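Local structure of gamma-glutamyltranspeptidase (6J3A) at residues 521-525 / 526-530; 157-160 / 161-165; 334-337 / 338-342; 464-467 / 468-471. The protein probably acts on gamma-glutamyl or related amide bonds as an LmbA-like homologue of gamma-glutamyltranspeptidase, a family of the Ntn-hydrolase clan. All coordinates share one frame; numbering follows the deposited sequence.

From the N terminus the contacts follow in series as interaction 2 (157-165), interaction 3 (334-342), interaction 4 (464-471) and interaction 1 (521-530); none nests within or crosses another, and each joins residues close in sequence. Interaction 2 joins helix 156-161 to helix 164-170. Interaction 3 lies within helix 334-341, whose side chains pack on helix 280-288. Interaction 4 reverses the chain in the long connection between strands 454-455 and 486-490, and interaction 1 turns it between helices 506-519 and 529-534. None touches another: interactions 3 and 4 approach to about 12 Å between nearest atoms, while the centres of interactions 2 and 3 lie 52 Å apart.

Interaction 1 of 4, residues 521-525 / 526-530; sequences ARVRG and GLDLQ
Val523 and Gly526 are joined by a type I' beta turn, in which Arg524, a residue with a side chain, shares positive phi (52°) with Gly525. Two backbone bonds define the pairing: Val523 N donates to Gly526 O at 2.8 Å, and Gly526 N returns to Val523 O at 3.0 Å, from well above the carbonyl plane. Outside the turn, Arg522 and Leu527 run side by side in the same direction. The arginine chain bends at chi2 and chi3 and lays its guanidinium over the leucine methyl, with Arg522 NH1 3.5 Å from Leu527 CD2; the methyl sits over one face, off toward the rim. Val523 and Gly526 form a single antiparallel hydrogen-bonded pair, a hairpin-like turn between helix 506-519 and helix 529-534, with Asp528 as N-cap of the latter. Asp528 CG stands anti to its own backbone N (chi1 -174°), which brings the carboxylate beside the valine: Val523 CG2 lies 3.4 Å from Asp528 OD1. That same oxygen makes a weak bond to Gly531 N, and Asp528 OD2 forms a salt bridge with Arg520. Within the turn, the Arg524 side chain leads away and forms a salt bridge with Glu146 of the second subunit.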
ATOM      1  N   ALA A 521      14.953 -11.181  12.021  1.00 31.87           N
ATOM      2  CA  ALA A 521      13.998 -12.245  12.294  1.00 31.73           C
ATOM      3  C   ALA A 521      12.795 -12.111  11.380  1.00 32.29           C
ATOM      4  O   ALA A 521      12.295 -11.006  11.166  1.00 33.22           O
ATOM      5  CB  ALA A 521      13.545 -12.181  13.737  1.00 31.64           C
ATOM      6  N   ARG A 522      12.332 -13.240  10.858  1.00 33.63           N
ATOM      7  CA  ARG A 522      11.163 -13.271   9.973  1.00 34.68           C
ATOM      8  C   ARG A 522       9.943 -12.697  10.689  1.00 34.53           C
ATOM      9  O   ARG A 522       9.856 -12.700  11.919  1.00 34.99           O
ATOM     10  CB  ARG A 522      10.739 -14.679   9.506  1.00 36.25           C
ATOM     11  CG  ARG A 522      11.746 -15.807   9.414  1.00 38.08           C
ATOM     12  CD  ARG A 522      12.412 -15.933   8.060  1.00 40.35           C
ATOM     13  NE  ARG A 522      13.760 -15.350   8.075  1.00 43.18           N
ATOM     14  CZ  ARG A 522      14.760 -15.686   7.257  1.00 42.52           C
ATOM     15  NH1 ARG A 522      14.595 -16.616   6.317  1.00 41.57           N
ATOM     16  NH2 ARG A 522      15.938 -15.069   7.373  1.00 43.64           N
ATOM     17  N   VAL A 523       8.993 -12.253   9.877  1.00 33.03           N
ATOM     18  CA  VAL A 523       7.748 -11.664  10.337  1.00 31.42           C
ATOM     19  C   VAL A 523       6.656 -12.408   9.583  1.00 31.61           C
ATOM     20  O   VAL A 523       6.744 -12.565   8.358  1.00 31.07           O
ATOM     21  CB  VAL A 523       7.725 -10.156  10.038  1.00 31.29           C
ATOM     22  CG1 VAL A 523       6.344  -9.549  10.291  1.00 30.61           C
ATOM     23  CG2 VAL A 523       8.795  -9.448  10.874  1.00 31.19           C
ATOM     24  N   ARG A 524       5.662 -12.898  10.322  1.00 31.13           N
ATOM     25  CA  ARG A 524       4.593 -13.738   9.763  1.00 30.72           C
ATOM     26  C   ARG A 524       5.142 -14.914   8.971  1.00 30.47           C
ATOM     27  O   ARG A 524       4.709 -15.173   7.843  1.00 31.27           O
ATOM     28  CB  ARG A 524       3.633 -12.912   8.895  1.00 31.20           C
ATOM     29  CG  ARG A 524       2.819 -11.942   9.717  1.00 31.57           C
ATOM     30  CD  ARG A 524       1.921 -11.069   8.866  1.00 31.82           C
ATOM     31  NE  ARG A 524       1.225 -10.093   9.704  1.00 31.21           N
ATOM     32  CZ  ARG A 524       0.583  -9.016   9.258  1.00 31.85           C
ATOM     33  NH1 ARG A 524       0.534  -8.734   7.948  1.00 32.10           N
ATOM     34  NH2 ARG A 524      -0.009  -8.204  10.136  1.00 31.24           N
ATOM     35  N   GLY A 525       6.110 -15.614   9.560  1.00 30.27           N
ATOM     36  CA  GLY A 525       6.783 -16.742   8.899  1.00 30.40           C
ATOM     37  C   GLY A 525       7.380 -16.468   7.519  1.00 30.29           C
ATOM     38  O   GLY A 525       7.530 -17.390   6.729  1.00 29.89           O
ATOM     39  N   GLY A 526       7.717 -15.206   7.235  1.00 30.52           N
ATOM     40  CA  GLY A 526       8.291 -14.785   5.950  1.00 29.95           C
ATOM     41  C   GLY A 526       9.377 -13.738   6.158  1.00 29.38           C
ATOM     42  O   GLY A 526       9.472 -13.130   7.227  1.00 29.76           O
ATOM     43  N   LEU A 527      10.187 -13.515   5.131  1.00 28.33           N
ATOM     44  CA  LEU A 527      11.268 -12.530   5.197  1.00 28.44           C
ATOM     45  C   LEU A 527      10.732 -11.166   5.603  1.00 28.10           C
ATOM     46  O   LEU A 527       9.699 -10.736   5.093  1.00 28.01           O
ATOM     47  CB  LEU A 527      11.973 -12.393   3.842  1.00 28.36           C
ATOM     48  CG  LEU A 527      12.699 -13.642   3.349  1.00 28.99           C
ATOM     49  CD1 LEU A 527      13.125 -13.511   1.896  1.00 29.30           C
ATOM     50  CD2 LEU A 527      13.904 -13.929   4.223  1.00 29.86           C
ATOM     51  N   ASP A 528      11.444 -10.492   6.504  1.00 27.20           N
ATOM     52  CA  ASP A 528      11.033  -9.193   7.030  1.00 26.49           C
ATOM     53  C   ASP A 528      11.409  -8.078   6.025  1.00 26.86           C
ATOM     54  O   ASP A 528      12.247  -7.203   6.308  1.00 27.61           O
ATOM     55  CB  ASP A 528      11.679  -8.974   8.400  1.00 26.48           C
ATOM     56  CG  ASP A 528      11.197  -7.706   9.094  1.00 27.57           C
ATOM     57  OD1 ASP A 528      10.120  -7.182   8.727  1.00 28.72           O
ATOM     58  OD2 ASP A 528      11.905  -7.230  10.015  1.00 27.64           O
ATOM     59  N   LEU A 529      10.768  -8.120   4.857  1.00 25.57           N
ATOM     60  CA  LEU A 529      11.053  -7.192   3.772  1.00 25.40           C
ATOM     61  C   LEU A 529      10.814  -5.746   4.202  1.00 25.35           C
ATOM     62  O   LEU A 529      11.731  -4.926   4.133  1.00 25.96           O
ATOM     63  CB  LEU A 529      10.187  -7.498   2.537  1.00 25.59           C
ATOM     64  CG  LEU A 529      10.302  -8.877   1.866  1.00 26.19           C
ATOM     65  CD1 LEU A 529       9.413  -8.953   0.625  1.00 26.34           C
ATOM     66  CD2 LEU A 529      11.746  -9.217   1.491  1.00 25.76           C
ATOM     67  N   GLN A 530       9.598  -5.444   4.655  1.00 24.01           N
ATOM     68  CA  GLN A 530       9.243  -4.061   5.000  1.00 24.09           C
ATOM     69  C   GLN A 530       9.986  -3.528   6.234  1.00 24.14           C
ATOM     70  O   GLN A 530      10.329  -2.350   6.282  1.00 23.76           O
ATOM     71  CB  GLN A 530       7.728  -3.895   5.171  1.00 23.53           C
ATOM     72  CG  GLN A 530       7.260  -2.452   5.334  1.00 22.94           C
ATOM     73  CD  GLN A 530       7.419  -1.615   4.080  1.00 22.50           C
ATOM     74  OE1 GLN A 530       6.949  -1.998   3.002  1.00 21.53           O
ATOM     75  NE2 GLN A 530       8.054  -0.449   4.217  1.00 21.46           N
TER

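Interaction 2 of 4, residues 157-160 / 161-165; sequences ELFE and TEWTT
The Trp163 indole carries Leu158 on one face and meets Phe159 obliquely near its CE3 corner. Leu158 CD2 stands 3.5 Å from the centroid of the six-membered ring, 10° off the normal, which meets the geometry of a CH-pi contact; Phe159 CE1 reaches Trp163 CE3 at 3.7 Å. The indole nitrogen, Trp163 NE1, is bonded to Met234 O. This is a helix-to-helix junction: helix 156-161 ends and Trp163 is the N-cap of helix 164-170. The leucine branch reaches the ring because CG is anti to the backbone N (chi1 -172°) and the chain then turns at chi2. An alanine in place of Trp163 is likely to leave the Leu158 methyl and Phe159 CE1 without their shared partner and Met234 O without the indole donor. The bonding changes at the junction: Trp163 N reaches back five residues to Leu158 O at 2.7 Å, instead of the alpha-helical four, and Glu162 N makes only a weak bond to the same oxygen. One turn back, Glu157 O is gripped twice by one residue, receiving Thr161 N at 3.0 Å and Thr161 OG1 at 2.9 Å, the hydroxyl coming from above the carbonyl plane.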
ATOM      1  N   GLU A 157      13.975  28.901 -16.209  1.00 39.07           N
ATOM      2  CA  GLU A 157      14.722  29.836 -17.045  1.00 40.72           C
ATOM      3  C   GLU A 157      15.316  29.137 -18.261  1.00 38.72           C
ATOM      4  O   GLU A 157      15.137  29.597 -19.385  1.00 39.14           O
ATOM      5  CB  GLU A 157      15.828  30.508 -16.234  1.00 44.16           C
ATOM      6  CG  GLU A 157      16.770  31.353 -17.088  1.00 48.02           C
ATOM      7  CD  GLU A 157      17.444  32.470 -16.322  1.00 51.62           C
ATOM      8  OE1 GLU A 157      17.499  32.398 -15.074  1.00 54.92           O
ATOM      9  OE2 GLU A 157      17.928  33.421 -16.976  1.00 54.89           O
ATOM     10  N   LEU A 158      16.025  28.038 -18.019  1.00 37.00           N
ATOM     11  CA  LEU A 158      16.587  27.216 -19.090  1.00 36.52           C
ATOM     12  C   LEU A 158      15.549  26.822 -20.151  1.00 35.16           C
ATOM     13  O   LEU A 158      15.836  26.841 -21.342  1.00 32.97           O
ATOM     14  CB  LEU A 158      17.226  25.959 -18.497  1.00 37.36           C
ATOM     15  CG  LEU A 158      18.043  25.042 -19.422  1.00 39.49           C
ATOM     16  CD1 LEU A 158      19.224  25.774 -20.049  1.00 40.86           C
ATOM     17  CD2 LEU A 158      18.559  23.831 -18.657  1.00 39.34           C
ATOM     18  N   PHE A 159      14.345  26.476 -19.706  1.00 34.92           N
ATOM     19  CA  PHE A 159      13.259  26.037 -20.597  1.00 34.89           C
ATOM     20  C   PHE A 159      12.706  27.182 -21.435  1.00 35.78           C
ATOM     21  O   PHE A 159      12.531  27.054 -22.655  1.00 36.21           O
ATOM     22  CB  PHE A 159      12.109  25.437 -19.768  1.00 34.30           C
ATOM     23  CG  PHE A 159      12.256  23.970 -19.444  1.00 33.48           C
ATOM     24  CD1 PHE A 159      13.490  23.317 -19.466  1.00 33.23           C
ATOM     25  CD2 PHE A 159      11.135  23.243 -19.080  1.00 33.62           C
ATOM     26  CE1 PHE A 159      13.589  21.968 -19.161  1.00 32.99           C
ATOM     27  CE2 PHE A 159      11.233  21.895 -18.765  1.00 34.27           C
ATOM     28  CZ  PHE A 159      12.463  21.257 -18.809  1.00 33.27           C
ATOM     29  N   GLU A 160      12.407  28.288 -20.760  1.00 35.23           N
ATOM     30  CA  GLU A 160      11.802  29.458 -21.403  1.00 36.24           C
ATOM     31  C   GLU A 160      12.722  30.104 -22.435  1.00 35.69           C
ATOM     32  O   GLU A 160      12.306  30.363 -23.565  1.00 35.67           O
ATOM     33  CB  GLU A 160      11.384  30.489 -20.347  1.00 35.78           C
ATOM     34  CG  GLU A 160      10.161  30.037 -19.571  1.00 35.29           C
ATOM     35  CD  GLU A 160       9.765  30.956 -18.436  1.00 34.93           C
ATOM     36  OE1 GLU A 160      10.620  31.694 -17.890  1.00 35.39           O
ATOM     37  OE2 GLU A 160       8.576  30.909 -18.076  1.00 33.10           O
ATOM     38  N   THR A 161      13.970  30.327 -22.033  1.00 34.70           N
ATOM     39  CA  THR A 161      14.943  31.083 -22.820  1.00 33.80           C
ATOM     40  C   THR A 161      15.728  30.232 -23.806  1.00 32.47           C
ATOM     41  O   THR A 161      16.241  30.751 -24.787  1.00 31.34           O
ATOM     42  CB  THR A 161      15.980  31.789 -21.917  1.00 33.54           C
ATOM     43  OG1 THR A 161      16.869  30.823 -21.339  1.00 33.03           O
ATOM     44  CG2 THR A 161      15.295  32.621 -20.814  1.00 33.50           C
ATOM     45  N   GLU A 162      15.820  28.932 -23.548  1.00 33.20           N
ATOM     46  CA  GLU A 162      16.798  28.084 -24.229  1.00 32.82           C
ATOM     47  C   GLU A 162      16.167  26.796 -24.782  1.00 32.77           C
ATOM     48  O   GLU A 162      16.144  26.622 -26.000  1.00 30.24           O
ATOM     49  CB  GLU A 162      17.966  27.819 -23.270  1.00 33.54           C
ATOM     50  CG  GLU A 162      19.353  27.773 -23.881  1.00 34.08           C
ATOM     51  CD  GLU A 162      19.771  28.996 -24.682  1.00 32.92           C
ATOM     52  OE1 GLU A 162      20.220  30.003 -24.095  1.00 32.78           O
ATOM     53  OE2 GLU A 162      19.701  28.910 -25.918  1.00 31.74           O
ATOM     54  N   TRP A 163      15.637  25.925 -23.908  1.00 34.73           N
ATOM     55  CA  TRP A 163      14.987  24.654 -24.331  1.00 35.36           C
ATOM     56  C   TRP A 163      13.491  24.841 -24.474  1.00 35.55           C
ATOM     57  O   TRP A 163      12.701  24.363 -23.662  1.00 36.56           O
ATOM     58  CB  TRP A 163      15.256  23.494 -23.360  1.00 35.87           C
ATOM     59  CG  TRP A 163      16.711  23.166 -23.121  1.00 36.21           C
ATOM     60  CD1 TRP A 163      17.798  23.630 -23.815  1.00 36.09           C
ATOM     61  CD2 TRP A 163      17.222  22.278 -22.128  1.00 35.12           C
ATOM     62  NE1 TRP A 163      18.950  23.098 -23.296  1.00 35.35           N
ATOM     63  CE2 TRP A 163      18.626  22.269 -22.259  1.00 35.53           C
ATOM     64  CE3 TRP A 163      16.631  21.498 -21.132  1.00 34.80           C
ATOM     65  CZ2 TRP A 163      19.449  21.503 -21.431  1.00 36.32           C
ATOM     66  CZ3 TRP A 163      17.445  20.744 -20.306  1.00 35.62           C
ATOM     67  CH2 TRP A 163      18.844  20.754 -20.460  1.00 35.87           C
ATOM     68  N   THR A 164      13.104  25.539 -25.528  1.00 35.15           N
ATOM     69  CA  THR A 164      11.719  25.962 -25.687  1.00 34.38           C
ATOM     70  C   THR A 164      10.769  24.809 -25.992  1.00 33.93           C
ATOM     71  O   THR A 164       9.572  24.920 -25.724  1.00 33.87           O
ATOM     72  CB  THR A 164      11.574  27.047 -26.768  1.00 33.88           C
ATOM     73  OG1 THR A 164      12.170  26.598 -27.988  1.00 32.90           O
ATOM     74  CG2 THR A 164      12.237  28.342 -26.313  1.00 33.91           C
ATOM     75  N   THR A 165      11.284  23.716 -26.548  1.00 33.18           N
ATOM     76  CA  THR A 165      10.454  22.534 -26.797  1.00 34.18           C
ATOM     77  C   THR A 165      10.016  21.854 -25.498  1.00 34.09           C
ATOM     78  O   THR A 165       8.969  21.210 -25.462  1.00 34.12           O
ATOM     79  CB  THR A 165      11.172  21.500 -27.677  1.00 34.55           C
ATOM     80  OG1 THR A 165      12.444  21.175 -27.096  1.00 35.01           O
ATOM     81  CG2 THR A 165      11.364  22.045 -29.088  1.00 34.05           C
TER

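Interaction 3 of 4, residues 334-337 / 338-342; sequences AEYN and AGRRE
Ala334 O receives Ala338 N at 2.8 Å and, in the same i to i+4 pattern, Tyr336 O receives Arg340 N at 3.0 Å and Asn337 O receives Arg341 N at 2.9 Å, the evidence for regular alpha-helix; the bond from Gly339 N to Glu335 O is weak. Helix 334-341 thus presents side chains four apart on the same flank. Tyr336 and Arg340 point the same way, and the aliphatic part of the arginine lies over the phenol face: Arg340 CG stands 3.8 Å from the ring centroid, 13° off the normal, a CH-pi contact. Farther along, Arg340 CD comes to 3.2 Å from Tyr336 OH, and the guanidinium is turned 39° from the ring plane. With the tyrosine CG opposite the backbone N (chi1 177°), the ring extends along the arginine. Asp315 bonds the phenol oxygen and forms a long, weak ion pair with Arg340 NH1, while Arg340 NH2 bonds Arg353 O. A leucine replacing Tyr336 would probably take the flat platform from under Arg340 and deprive Asp315 of its phenol partner. On another flank Arg341 folds back, its guanidinium face lying over Asn337 O and its NE bonding Leu288 O. A water at the guanidinium edge ties the helix start to this arginine, donating to Ala334 O at 2.8 Å and accepting from Arg341 NH2 at 3.2 Å.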
ATOM      1  N   ALA A 334      38.812 -14.951  -2.609  1.00 33.39           N
ATOM      2  CA  ALA A 334      39.040 -14.947  -1.168  1.00 34.83           C
ATOM      3  C   ALA A 334      40.418 -14.379  -0.837  1.00 36.75           C
ATOM      4  O   ALA A 334      40.582 -13.599   0.110  1.00 35.80           O
ATOM      5  CB  ALA A 334      38.916 -16.359  -0.628  1.00 34.31           C
ATOM      6  N   GLU A 335      41.400 -14.821  -1.623  1.00 39.84           N
ATOM      7  CA  GLU A 335      42.798 -14.339  -1.572  1.00 41.27           C
ATOM      8  C   GLU A 335      42.885 -12.797  -1.496  1.00 38.98           C
ATOM      9  O   GLU A 335      43.430 -12.237  -0.533  1.00 38.59           O
ATOM     10  CB  GLU A 335      43.584 -14.948  -2.775  1.00 45.61           C
ATOM     11  CG  GLU A 335      44.744 -14.153  -3.396  1.00 48.97           C
ATOM     12  CD  GLU A 335      45.998 -14.073  -2.524  1.00 50.96           C
ATOM     13  OE1 GLU A 335      45.889 -13.938  -1.272  1.00 49.79           O
ATOM     14  OE2 GLU A 335      47.110 -14.138  -3.112  1.00 49.63           O
ATOM     15  N   TYR A 336      42.293 -12.142  -2.493  1.00 35.40           N
ATOM     16  CA  TYR A 336      42.295 -10.677  -2.619  1.00 34.40           C
ATOM     17  C   TYR A 336      41.631  -9.974  -1.422  1.00 34.47           C
ATOM     18  O   TYR A 336      42.186  -9.032  -0.832  1.00 31.38           O
ATOM     19  CB  TYR A 336      41.582 -10.305  -3.921  1.00 33.24           C
ATOM     20  CG  TYR A 336      41.438  -8.827  -4.182  1.00 32.70           C
ATOM     21  CD1 TYR A 336      42.542  -8.042  -4.474  1.00 32.18           C
ATOM     22  CD2 TYR A 336      40.190  -8.217  -4.150  1.00 32.54           C
ATOM     23  CE1 TYR A 336      42.411  -6.690  -4.717  1.00 31.97           C
ATOM     24  CE2 TYR A 336      40.046  -6.868  -4.390  1.00 32.38           C
ATOM     25  CZ  TYR A 336      41.161  -6.111  -4.689  1.00 32.19           C
ATOM     26  OH  TYR A 336      41.031  -4.765  -4.929  1.00 30.95           O
ATOM     27  N   ASN A 337      40.445 -10.471  -1.082  1.00 33.93           N
ATOM     28  CA  ASN A 337      39.592  -9.873  -0.065  1.00 33.64           C
ATOM     29  C   ASN A 337      40.114 -10.079   1.365  1.00 33.60           C
ATOM     30  O   ASN A 337      39.881  -9.245   2.256  1.00 32.41           O
ATOM     31  CB  ASN A 337      38.165 -10.392  -0.249  1.00 33.33           C
ATOM     32  CG  ASN A 337      37.495  -9.780  -1.464  1.00 33.53           C
ATOM     33  OD1 ASN A 337      37.139  -8.610  -1.439  1.00 33.38           O
ATOM     34  ND2 ASN A 337      37.352 -10.555  -2.544  1.00 32.64           N
ATOM     35  N   ALA A 338      40.842 -11.175   1.567  1.00 33.64           N
ATOM     36  CA  ALA A 338      41.534 -11.423   2.828  1.00 34.33           C
ATOM     37  C   ALA A 338      42.540 -10.299   3.061  1.00 34.55           C
ATOM     38  O   ALA A 338      42.620  -9.734   4.150  1.00 34.56           O
ATOM     39  CB  ALA A 338      42.233 -12.773   2.802  1.00 34.08           C
ATOM     40  N   GLY A 339      43.292  -9.966   2.019  1.00 34.55           N
ATOM     41  CA  GLY A 339      44.164  -8.800   2.059  1.00 33.64           C
ATOM     42  C   GLY A 339      43.398  -7.523   2.354  1.00 33.04           C
ATOM     43  O   GLY A 339      43.740  -6.780   3.280  1.00 32.59           O
ATOM     44  N   ARG A 340      42.330  -7.300   1.596  1.00 33.10           N
ATOM     45  CA  ARG A 340      41.585  -6.031   1.644  1.00 33.76           C
ATOM     46  C   ARG A 340      40.872  -5.716   2.961  1.00 32.57           C
ATOM     47  O   ARG A 340      40.907  -4.573   3.407  1.00 29.35           O
ATOM     48  CB  ARG A 340      40.573  -5.961   0.506  1.00 34.60           C
ATOM     49  CG  ARG A 340      41.207  -6.044  -0.870  1.00 36.13           C
ATOM     50  CD  ARG A 340      40.864  -4.827  -1.686  1.00 38.07           C
ATOM     51  NE  ARG A 340      41.612  -3.638  -1.298  1.00 38.83           N
ATOM     52  CZ  ARG A 340      41.266  -2.388  -1.600  1.00 39.37           C
ATOM     53  NH1 ARG A 340      40.160  -2.111  -2.298  1.00 39.34           N
ATOM     54  NH2 ARG A 340      42.034  -1.394  -1.188  1.00 40.23           N
ATOM     55  N   ARG A 341      40.236  -6.714   3.576  1.00 32.93           N
ATOM     56  CA  ARG A 341      39.503  -6.487   4.831  1.00 34.41           C
ATOM     57  C   ARG A 341      40.363  -6.054   6.025  1.00 35.70           C
ATOM     58  O   ARG A 341      39.831  -5.496   6.983  1.00 33.98           O
ATOM     59  CB  ARG A 341      38.635  -7.694   5.206  1.00 34.96           C
ATOM     60  CG  ARG A 341      39.326  -8.913   5.827  1.00 34.62           C
ATOM     61  CD  ARG A 341      38.291  -9.953   6.255  1.00 33.35           C
ATOM     62  NE  ARG A 341      37.477 -10.351   5.102  1.00 32.56           N
ATOM     63  CZ  ARG A 341      37.629 -11.454   4.364  1.00 32.12           C
ATOM     64  NH1 ARG A 341      36.827 -11.658   3.316  1.00 32.20           N
ATOM     65  NH2 ARG A 341      38.556 -12.362   4.645  1.00 31.76           N
ATOM     66  N   GLU A 342      41.672  -6.316   5.960  1.00 39.23           N
ATOM     67  CA  GLU A 342      42.645  -5.817   6.950  1.00 41.70           C
ATOM     68  C   GLU A 342      42.781  -4.299   6.897  1.00 42.36           C
ATOM     69  O   GLU A 342      43.149  -3.666   7.893  1.00 42.07           O
ATOM     70  CB  GLU A 342      44.038  -6.425   6.717  1.00 44.57           C
ATOM     71  CG  GLU A 342      44.131  -7.948   6.755  1.00 47.52           C
ATOM     72  CD  GLU A 342      43.646  -8.566   8.067  1.00 51.58           C
ATOM     73  OE1 GLU A 342      43.645  -7.872   9.117  1.00 53.33           O
ATOM     74  OE2 GLU A 342      43.268  -9.764   8.054  1.00 51.61           O
TER
HETATM   75  O   HOH W   1      38.670 -14.303   2.053  1.00 26.42           O

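Interaction 4 of 4, residues 464-467 / 468-471; sequences WLEE and GLPN
Trp464 and Asn471 meet with their side chains crossed at about a right angle, the indole and amide planes 74° apart. The approach is loose at its closest side-chain point, Trp464 CD1 to Asn471 ND2 at 4.1 Å, so this is a contact of van der Waals kind; the firm link is in the backbone, where Trp464 N donates to Asn471 O at 2.9 Å, in the carbonyl plane. Into the loop so closed points Leu469. Its CD1 methyl lies 4.1 Å from Trp464 CB and 4.0 Å from Glu466 CB, and the leucine and glutamate side chains cross obliquely. Glu466 is extended, with CG opposite its backbone N (chi1 -174°), which lays the aliphatic carbons alongside that methyl while carrying the carboxylate on to Ala366 N, bonded by OE1. The two halves of this connection between strands 454-455 and 486-490 run nearly opposite, 157° apart end to end. They form an irregular chain reversal without beta pairing, turning at Gly468, whose positive phi favours glycine and where a side chain would clash with Glu467 O. Ser472 OG braces the bend by bonding both Glu466 O and Leu469 N. The indole also bonds Glu317 through NE1 and makes a cation-pi contact with Arg550, while the Asn471 amide is fixed by Met462 O and Arg480 N.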
ATOM      1  N   TRP A 464      34.840   9.193 -18.447  1.00 31.56           N
ATOM      2  CA  TRP A 464      35.923  10.153 -18.288  1.00 32.26           C
ATOM      3  C   TRP A 464      36.482  10.631 -19.622  1.00 33.26           C
ATOM      4  O   TRP A 464      36.683   9.828 -20.541  1.00 31.94           O
ATOM      5  CB  TRP A 464      37.051   9.513 -17.505  1.00 32.07           C
ATOM      6  CG  TRP A 464      36.729   9.223 -16.083  1.00 30.75           C
ATOM      7  CD1 TRP A 464      36.712   7.999 -15.487  1.00 29.71           C
ATOM      8  CD2 TRP A 464      36.405  10.178 -15.065  1.00 30.03           C
ATOM      9  NE1 TRP A 464      36.404   8.127 -14.156  1.00 30.14           N
ATOM     10  CE2 TRP A 464      36.210   9.453 -13.865  1.00 29.40           C
ATOM     11  CE3 TRP A 464      36.274  11.575 -15.045  1.00 29.43           C
ATOM     12  CZ2 TRP A 464      35.881  10.076 -12.649  1.00 28.01           C
ATOM     13  CZ3 TRP A 464      35.950  12.197 -13.828  1.00 29.03           C
ATOM     14  CH2 TRP A 464      35.754  11.440 -12.650  1.00 28.33           C
ATOM     15  N   LEU A 465      36.747  11.939 -19.700  1.00 34.31           N
ATOM     16  CA  LEU A 465      37.449  12.538 -20.834  1.00 36.06           C
ATOM     17  C   LEU A 465      38.966  12.420 -20.644  1.00 38.26           C
ATOM     18  O   LEU A 465      39.667  13.393 -20.342  1.00 40.62           O
ATOM     19  CB  LEU A 465      37.022  13.997 -21.012  1.00 35.34           C
ATOM     20  CG  LEU A 465      35.539  14.236 -21.288  1.00 34.88           C
ATOM     21  CD1 LEU A 465      35.297  15.705 -21.558  1.00 34.35           C
ATOM     22  CD2 LEU A 465      35.023  13.415 -22.465  1.00 34.86           C
ATOM     23  N   GLU A 466      39.456  11.203 -20.845  1.00 39.68           N
ATOM     24  CA  GLU A 466      40.841  10.839 -20.567  1.00 38.71           C
ATOM     25  C   GLU A 466      41.016   9.438 -21.087  1.00 38.85           C
ATOM     26  O   GLU A 466      40.216   8.566 -20.761  1.00 39.41           O
ATOM     27  CB  GLU A 466      41.111  10.868 -19.065  1.00 38.36           C
ATOM     28  CG  GLU A 466      42.557  10.651 -18.666  1.00 38.50           C
ATOM     29  CD  GLU A 466      42.801  10.925 -17.187  1.00 39.53           C
ATOM     30  OE1 GLU A 466      41.892  11.430 -16.494  1.00 37.43           O
ATOM     31  OE2 GLU A 466      43.906  10.630 -16.689  1.00 41.71           O
ATOM     32  N   GLU A 467      42.049   9.225 -21.894  1.00 40.17           N
ATOM     33  CA  GLU A 467      42.285   7.929 -22.523  1.00 40.25           C
ATOM     34  C   GLU A 467      42.933   6.914 -21.578  1.00 39.05           C
ATOM     35  O   GLU A 467      43.470   7.272 -20.522  1.00 36.95           O
ATOM     36  CB  GLU A 467      43.138   8.096 -23.790  1.00 42.31           C
ATOM     37  CG  GLU A 467      42.400   8.709 -24.979  1.00 44.83           C
ATOM     38  CD  GLU A 467      41.377   7.774 -25.630  1.00 47.08           C
ATOM     39  OE1 GLU A 467      40.927   8.084 -26.752  1.00 50.18           O
ATOM     40  OE2 GLU A 467      41.011   6.729 -25.046  1.00 49.54           O
ATOM     41  N   GLY A 468      42.836   5.646 -21.973  1.00 38.76           N
ATOM     42  CA  GLY A 468      43.539   4.543 -21.325  1.00 38.94           C
ATOM     43  C   GLY A 468      42.926   3.987 -20.050  1.00 39.43           C
ATOM     44  O   GLY A 468      43.597   3.235 -19.341  1.00 42.05           O
ATOM     45  N   LEU A 469      41.668   4.332 -19.755  1.00 37.32           N
ATOM     46  CA  LEU A 469      41.012   3.899 -18.506  1.00 35.00           C
ATOM     47  C   LEU A 469      39.847   2.950 -18.802  1.00 34.49           C
ATOM     48  O   LEU A 469      39.291   3.002 -19.903  1.00 34.07           O
ATOM     49  CB  LEU A 469      40.501   5.099 -17.713  1.00 34.18           C
ATOM     50  CG  LEU A 469      41.457   6.252 -17.419  1.00 33.46           C
ATOM     51  CD1 LEU A 469      40.642   7.484 -17.075  1.00 34.07           C
ATOM     52  CD2 LEU A 469      42.411   5.921 -16.286  1.00 33.43           C
ATOM     53  N   PRO A 470      39.463   2.095 -17.824  1.00 34.39           N
ATOM     54  CA  PRO A 470      38.320   1.182 -18.021  1.00 33.46           C
ATOM     55  C   PRO A 470      36.999   1.893 -18.365  1.00 31.82           C
ATOM     56  O   PRO A 470      36.179   1.335 -19.108  1.00 30.70           O
ATOM     57  CB  PRO A 470      38.194   0.459 -16.665  1.00 34.71           C
ATOM     58  CG  PRO A 470      39.463   0.702 -15.935  1.00 34.90           C
ATOM     59  CD  PRO A 470      40.023   1.988 -16.459  1.00 35.11           C
ATOM     60  N   ASN A 471      36.818   3.099 -17.811  1.00 30.17           N
ATOM     61  CA  ASN A 471      35.646   3.975 -18.062  1.00 30.45           C
ATOM     62  C   ASN A 471      35.962   5.266 -18.870  1.00 30.17           C
ATOM     63  O   ASN A 471      35.322   6.306 -18.680  1.00 29.89           O
ATOM     64  CB  ASN A 471      35.007   4.353 -16.709  1.00 30.99           C
ATOM     65  CG  ASN A 471      33.609   4.945 -16.844  1.00 29.76           C
ATOM     66  OD1 ASN A 471      32.841   4.574 -17.733  1.00 29.03           O
ATOM     67  ND2 ASN A 471      33.277   5.868 -15.945  1.00 28.41           N
TER